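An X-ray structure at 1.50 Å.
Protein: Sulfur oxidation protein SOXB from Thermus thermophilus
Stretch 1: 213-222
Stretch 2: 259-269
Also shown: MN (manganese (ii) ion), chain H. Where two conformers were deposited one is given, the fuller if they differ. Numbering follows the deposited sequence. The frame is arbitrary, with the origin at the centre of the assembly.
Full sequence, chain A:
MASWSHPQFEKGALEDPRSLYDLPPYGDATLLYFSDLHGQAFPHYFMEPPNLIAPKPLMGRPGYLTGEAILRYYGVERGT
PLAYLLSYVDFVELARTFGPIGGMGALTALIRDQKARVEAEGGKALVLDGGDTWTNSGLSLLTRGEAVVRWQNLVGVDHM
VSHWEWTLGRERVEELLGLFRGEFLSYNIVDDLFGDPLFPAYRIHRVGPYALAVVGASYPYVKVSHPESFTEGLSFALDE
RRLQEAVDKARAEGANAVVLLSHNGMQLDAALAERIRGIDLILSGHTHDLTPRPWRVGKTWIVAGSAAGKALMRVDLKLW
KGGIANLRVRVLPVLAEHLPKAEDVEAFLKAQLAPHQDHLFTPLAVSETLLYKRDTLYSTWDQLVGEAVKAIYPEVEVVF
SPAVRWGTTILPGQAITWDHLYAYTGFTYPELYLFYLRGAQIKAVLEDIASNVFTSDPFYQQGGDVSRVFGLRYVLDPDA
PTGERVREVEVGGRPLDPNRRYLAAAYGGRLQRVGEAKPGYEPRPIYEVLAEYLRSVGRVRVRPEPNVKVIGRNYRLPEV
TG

Stretch 1, residues 213-222: AVVGASYPYV
Stretch 2 (259-269) VLLSHNGMQLD

The apolar centre of this contact lies on the sheet face that carries Val-215, Ala-217 and Leu-260. Leu-260 (chi1 t, chi2 p) brings its CD1 to 3.8 Å from Val-215 CG1 and 4.0 Å from Ala-217 CB. Val-215 is also t. On the other face, Val-214 (t) sends CG1 to 4.1 Å from Leu-261 CB. Leu-261 is t, p, and Val-259 on the same face is t. Gly-216 pairs with Leu-261 and adds no side chain there.

These side chains are set by two neighbouring parallel strands, 213-217 and 259-262. Their N-to-C directions differ by 29°. The register is Val-214 with Val-259, Val-215 with Leu-260, Gly-216 with Leu-261 and Ala-217 with Ser-262. Paired CA atoms lie 4.7 to 4.9 Å apart. Phi runs from -90° to -137° and psi from 101° to 146°.

The hydrogen bonds form the usual parallel ladder. Val-259 N donates to Ala-213 O at 2.8 Å, and Val-215 N to Val-259 O at 2.8 Å. Leu-261 N donates to Val-215 O at 2.7 Å, and Ala-217 N to Leu-261 O at 3.0 Å. The last rung, His-263 N to Ala-217 O, is 2.9 Å but more bent, at 135°. It carries the pairing just past the second strand. CA-H...O contacts supplement the ladder, such as Gly-216 CA to Leu-261 O at 3.4 Å.

Beyond the strands, Tyr-219 to Val-222 form a type I turn, with phi/psi -77/-12 at Pro-220 and -109/26 at Tyr-221. Tyr-219 (phi/psi -57/127, chi1 t) places CA 3.2 Å from His-263 O, and its ring edge faces that oxygen. Pro-220 CG packs 4.0 Å from Leu-268 CD2, carbon against carbon. Leu-268 is t, p on the helix that follows Gly-265. Tyr-221 (chi1 m) brings CE2 to 4.3 Å from Leu-268 CD2.

His-263 (-126/35) and Asn-264 (-80/-31) lead to Gly-265, the N-cap residue, at phi/psi 110/140. A CB there would jam against the preceding carbonyl. Gly-265 O accepts from Asp-269 N at 2.9 Å.

The polar edge is built within the second stretch. Ser-262 OG (chi1 t) accepts from Asn-264 N at 3.1 Å and donates to Asp-269 OD1 at 2.6 Å. Asn-264 ND2 also donates to Asp-269 OD1, at 3.1 Å. Both Asn-264 and Asp-269 have chi1 m. His-263 (chi1 -154°, chi2 99°) binds MN through the NE2 lone pair at 2.2 Å. Water 1 O lies 2.1 Å from MN, and three further ligand atoms come from elsewhere in the structure.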

# COMPACT_ATOMS: atom_id res chain seq x y z
N ALA A 213 1.92 24.34 -8.41
CA ALA A 213 1.84 24.08 -6.97
C ALA A 213 1.69 22.58 -6.72
O ALA A 213 0.87 21.92 -7.36
CB ALA A 213 0.64 24.81 -6.37
N VAL A 214 2.43 22.07 -5.74
CA VAL A 214 2.28 20.69 -5.27
C VAL A 214 1.70 20.84 -3.87
O VAL A 214 2.34 21.42 -2.98
CB VAL A 214 3.63 19.95 -5.20
CG1 VAL A 214 3.44 18.52 -4.61
CG2 VAL A 214 4.28 19.85 -6.56
N VAL A 215 0.46 20.39 -3.69
CA VAL A 215 -0.23 20.44 -2.40
C VAL A 215 -0.14 19.04 -1.82
O VAL A 215 -0.27 18.06 -2.56
CB VAL A 215 -1.71 20.85 -2.57
CG1 VAL A 215 -2.44 20.90 -1.22
CG2 VAL A 215 -1.82 22.17 -3.33
N GLY A 216 0.11 18.91 -0.52
CA GLY A 216 0.18 17.59 0.08
C GLY A 216 -0.99 17.25 0.99
O GLY A 216 -1.53 18.10 1.70
N ALA A 217 -1.36 15.97 0.99
CA ALA A 217 -2.40 15.48 1.88
C ALA A 217 -1.97 14.14 2.47
O ALA A 217 -1.63 13.22 1.74
CB ALA A 217 -3.73 15.32 1.17
N SER A 218 -1.90 14.08 3.80
CA SER A 218 -1.57 12.83 4.48
C SER A 218 -2.85 12.05 4.79
O SER A 218 -3.96 12.59 4.76
CB SER A 218 -0.78 13.10 5.76
OG SER A 218 0.56 13.42 5.45
N TYR A 219 -2.70 10.76 5.10
CA TYR A 219 -3.86 9.91 5.36
C TYR A 219 -4.71 10.47 6.49
O TYR A 219 -4.20 10.71 7.58
CB TYR A 219 -3.38 8.51 5.73
CG TYR A 219 -4.47 7.47 5.82
CD1 TYR A 219 -5.35 7.26 4.77
CD2 TYR A 219 -4.58 6.66 6.94
CE1 TYR A 219 -6.34 6.30 4.84
CE2 TYR A 219 -5.57 5.68 7.02
CZ TYR A 219 -6.43 5.50 5.97
OH TYR A 219 -7.40 4.51 6.05
N PRO A 220 -6.02 10.66 6.25
CA PRO A 220 -6.87 11.27 7.29
C PRO A 220 -7.28 10.37 8.44
O PRO A 220 -7.80 10.86 9.46
CB PRO A 220 -8.12 11.70 6.51
CG PRO A 220 -8.12 10.86 5.27
CD PRO A 220 -6.69 10.61 4.93
N TYR A 221 -7.05 9.07 8.31
CA TYR A 221 -7.50 8.13 9.32
C TYR A 221 -6.41 7.50 10.17
O TYR A 221 -6.58 6.41 10.72
CB TYR A 221 -8.40 7.07 8.68
CG TYR A 221 -9.49 7.68 7.83
CD1 TYR A 221 -10.47 8.49 8.40
CD2 TYR A 221 -9.51 7.50 6.45
CE1 TYR A 221 -11.46 9.07 7.62
CE2 TYR A 221 -10.51 8.06 5.67
CZ TYR A 221 -11.48 8.84 6.26
OH TYR A 221 -12.47 9.42 5.49
N VAL A 222 -5.29 8.20 10.31
CA VAL A 222 -4.19 7.69 11.11
C VAL A 222 -4.60 7.37 12.55
O VAL A 222 -4.13 6.39 13.13
CB VAL A 222 -2.98 8.66 11.07
CG1 VAL A 222 -1.83 8.14 11.91
CG2 VAL A 222 -2.52 8.90 9.63
N VAL A 259 -1.29 20.41 -8.33
CA VAL A 259 -1.17 18.96 -8.23
C VAL A 259 -1.32 18.60 -6.76
O VAL A 259 -0.63 19.16 -5.92
CB VAL A 259 0.21 18.48 -8.73
CG1 VAL A 259 0.34 16.95 -8.60
CG2 VAL A 259 0.46 18.94 -10.16
N LEU A 260 -2.21 17.65 -6.45
CA LEU A 260 -2.36 17.18 -5.07
C LEU A 260 -1.59 15.87 -4.93
O LEU A 260 -1.93 14.90 -5.59
CB LEU A 260 -3.83 16.96 -4.71
CG LEU A 260 -4.07 16.40 -3.29
CD1 LEU A 260 -3.72 17.47 -2.25
CD2 LEU A 260 -5.50 15.95 -3.12
N LEU A 261 -0.54 15.85 -4.10
CA LEU A 261 0.24 14.65 -3.80
C LEU A 261 -0.48 14.07 -2.59
O LEU A 261 -0.41 14.62 -1.49
CB LEU A 261 1.67 15.04 -3.40
CG LEU A 261 2.66 13.93 -3.04
CD1 LEU A 261 2.81 12.92 -4.16
CD2 LEU A 261 4.01 14.56 -2.70
N SER A 262 -1.29 13.05 -2.84
CA SER A 262 -2.23 12.54 -1.84
C SER A 262 -1.96 11.17 -1.25
O SER A 262 -1.52 10.24 -1.94
CB SER A 262 -3.60 12.45 -2.52
OG SER A 262 -4.62 12.12 -1.59
N HIS A 263 -2.32 11.04 0.02
CA HIS A 263 -2.32 9.73 0.68
C HIS A 263 -3.71 9.51 1.28
O HIS A 263 -3.84 8.88 2.32
CB HIS A 263 -1.22 9.55 1.72
CG HIS A 263 -0.85 8.11 1.92
ND1 HIS A 263 0.26 7.54 1.33
CD2 HIS A 263 -1.50 7.10 2.55
CE1 HIS A 263 0.28 6.25 1.61
NE2 HIS A 263 -0.77 5.96 2.35
N ASN A 264 -4.74 10.00 0.60
CA ASN A 264 -6.12 9.82 1.06
C ASN A 264 -6.67 8.44 0.72
O ASN A 264 -7.60 7.98 1.37
CB ASN A 264 -7.08 10.82 0.38
CG ASN A 264 -6.97 12.23 0.91
OD1 ASN A 264 -6.84 12.46 2.11
ND2 ASN A 264 -7.13 13.20 0.01
N GLY A 265 -6.20 7.88 -0.40
CA GLY A 265 -6.74 6.67 -1.01
C GLY A 265 -7.41 7.13 -2.30
O GLY A 265 -8.05 8.19 -2.32
N MET A 266 -7.28 6.37 -3.39
CA MET A 266 -7.81 6.82 -4.66
C MET A 266 -9.30 7.12 -4.76
O MET A 266 -9.70 8.03 -5.48
CB MET A 266 -7.34 5.95 -5.82
CG MET A 266 -7.45 6.65 -7.16
SD MET A 266 -6.64 5.72 -8.48
CE MET A 266 -7.67 4.27 -8.63
N GLN A 267 -10.14 6.35 -4.07
CA GLN A 267 -11.58 6.58 -4.15
C GLN A 267 -11.93 7.86 -3.43
O GLN A 267 -12.78 8.64 -3.89
CB GLN A 267 -12.36 5.40 -3.56
CG GLN A 267 -12.04 4.07 -4.25
CD GLN A 267 -12.21 4.15 -5.76
OE1 GLN A 267 -13.27 4.56 -6.25
NE2 GLN A 267 -11.18 3.74 -6.50
N LEU A 268 -11.27 8.12 -2.31
CA LEU A 268 -11.50 9.37 -1.60
C LEU A 268 -11.00 10.54 -2.46
O LEU A 268 -11.64 11.58 -2.55
CB LEU A 268 -10.82 9.35 -0.23
CG LEU A 268 -10.96 10.61 0.61
CD1 LEU A 268 -12.43 11.07 0.69
CD2 LEU A 268 -10.40 10.33 2.01
N ASP A 269 -9.86 10.36 -3.13
CA ASP A 269 -9.37 11.39 -4.02
C ASP A 269 -10.39 11.67 -5.12
O ASP A 269 -10.59 12.82 -5.51
CB ASP A 269 -8.05 10.96 -4.66
CG ASP A 269 -6.87 11.06 -3.71
OD1 ASP A 269 -6.92 11.89 -2.77
OD2 ASP A 269 -5.86 10.36 -3.97
MN MN H . -1.31 4.11 3.34
O HOH W 1 -1.35 2.35 2.17